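Local coordinates for calcium homeostasis modulator protein 5 (Homo sapiens, PDB 7D60) that assembles into undecameric cone-shaped large-pore channels of the membrane, whose gating and ion conductance are likely regulated by lipids, at the interface of chains A and B. Residues are numbered along the deposited sequence; one frame, centred on the assembly and turned at random. Chains: chain A/B, Calcium homeostasis modulator protein 5.

The interface of chains A and B. Residues chain A 218, 278, 282, 286; chain B 237, 240-241.
B:Asn241 reaches A:Tyr218 and A:His282 together, and the trio, with B:Leu237 beside it, illustrates how cytoplasmic helices of neighbouring subunits can be joined by polar groups set among apolar ones. Its amide ND2 donates to the phenol OH of A:Tyr218 (3.0 Å), with the oxygen in the amide plane and the ring turned nearly perpendicular to it (86°). The same amide lies over the CG–CD2 side of the A:His282 imidazole, tilted from its plane, B:Asn241 ND2 standing 3.5 Å from CD2. B:Leu237 fills the other flank: its CG approaches CE1 of A:Tyr218 at 4.0 Å, while CD2 sits over the rim of one ring face. The imidazole is steadied from its own chain, the backbone N of A:Tyr278 donating to ND1 (3.3 Å), and with CG anti to the backbone N (chi1 -172°) the ring points across to B:Asn241 and B:Leu237. Were A:His282 shortened to alanine, the amide of B:Asn241 would probably lose the ring it packs on and the A:Tyr278 N-H its ND1 acceptor. Looser packing marks the far end, where A:Asp286 meets B:Arg240 chiefly through a salt bridge, NH2 to OD1 at 2.6 Å, entering on the syn side of a carboxylate turned 67° from the guanidinium. Within the undecamer, the patch packs A:Tyr218 of helix 209-246 and the C-terminal helix 280-287 of one subunit against the later part of helix 209-246 in its neighbour, in the cytoplasmic region.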
# COMPACT_ATOMS: atom_id res chain seq x y z
N TYR A 218 -27.25 8.70 -42.35
CA TYR A 218 -26.54 8.51 -43.60
C TYR A 218 -25.36 9.46 -43.72
O TYR A 218 -24.28 9.05 -44.16
CB TYR A 218 -27.48 8.70 -44.79
CG TYR A 218 -26.75 8.75 -46.10
CD1 TYR A 218 -26.11 7.63 -46.60
CD2 TYR A 218 -26.66 9.93 -46.82
CE1 TYR A 218 -25.42 7.67 -47.78
CE2 TYR A 218 -25.98 9.98 -48.01
CZ TYR A 218 -25.36 8.85 -48.49
OH TYR A 218 -24.68 8.89 -49.67
N TYR A 278 -30.01 12.35 -50.36
CA TYR A 278 -29.58 12.66 -49.01
C TYR A 278 -28.20 13.28 -48.94
O TYR A 278 -27.74 13.62 -47.84
CB TYR A 278 -29.64 11.40 -48.15
CG TYR A 278 -31.04 10.86 -48.01
CD1 TYR A 278 -31.96 11.48 -47.19
CD2 TYR A 278 -31.44 9.74 -48.73
CE1 TYR A 278 -33.24 11.00 -47.07
CE2 TYR A 278 -32.71 9.26 -48.62
CZ TYR A 278 -33.61 9.89 -47.79
OH TYR A 278 -34.88 9.40 -47.68
N HIS A 282 -24.86 11.63 -53.48
CA HIS A 282 -25.98 10.80 -53.89
C HIS A 282 -26.64 11.35 -55.15
O HIS A 282 -27.13 10.59 -55.99
CB HIS A 282 -26.98 10.72 -52.73
CG HIS A 282 -28.10 9.74 -52.93
ND1 HIS A 282 -29.19 9.70 -52.10
CD2 HIS A 282 -28.29 8.76 -53.84
CE1 HIS A 282 -30.01 8.74 -52.49
NE2 HIS A 282 -29.49 8.16 -53.55
N ASP A 286 -26.94 9.36 -59.01
CA ASP A 286 -28.24 8.98 -59.52
C ASP A 286 -28.60 9.72 -60.80
O ASP A 286 -29.31 9.18 -61.65
CB ASP A 286 -29.32 9.23 -58.47
CG ASP A 286 -29.43 8.10 -57.48
OD1 ASP A 286 -28.83 7.03 -57.72
OD2 ASP A 286 -30.11 8.27 -56.45
N LEU B 237 -26.35 2.05 -48.62
CA LEU B 237 -26.49 3.17 -49.54
C LEU B 237 -25.17 3.91 -49.73
O LEU B 237 -24.88 4.37 -50.84
CB LEU B 237 -27.57 4.13 -49.04
CG LEU B 237 -27.92 5.32 -49.92
CD1 LEU B 237 -28.30 4.85 -51.31
CD2 LEU B 237 -29.04 6.12 -49.31
N ARG B 240 -22.93 1.86 -52.03
CA ARG B 240 -23.34 1.92 -53.42
C ARG B 240 -22.89 3.22 -54.07
O ARG B 240 -22.46 3.22 -55.23
CB ARG B 240 -24.86 1.78 -53.51
CG ARG B 240 -25.40 1.74 -54.91
CD ARG B 240 -26.88 2.02 -54.91
NE ARG B 240 -27.16 3.45 -54.98
CZ ARG B 240 -27.92 4.01 -55.90
NH1 ARG B 240 -28.50 3.27 -56.82
NH2 ARG B 240 -28.12 5.32 -55.89
N ASN B 241 -22.98 4.33 -53.35
CA ASN B 241 -22.69 5.63 -53.95
C ASN B 241 -21.21 5.86 -54.14
O ASN B 241 -20.82 6.64 -55.01
CB ASN B 241 -23.28 6.74 -53.08
CG ASN B 241 -24.77 6.85 -53.21
OD1 ASN B 241 -25.35 6.38 -54.17
ND2 ASN B 241 -25.40 7.48 -52.23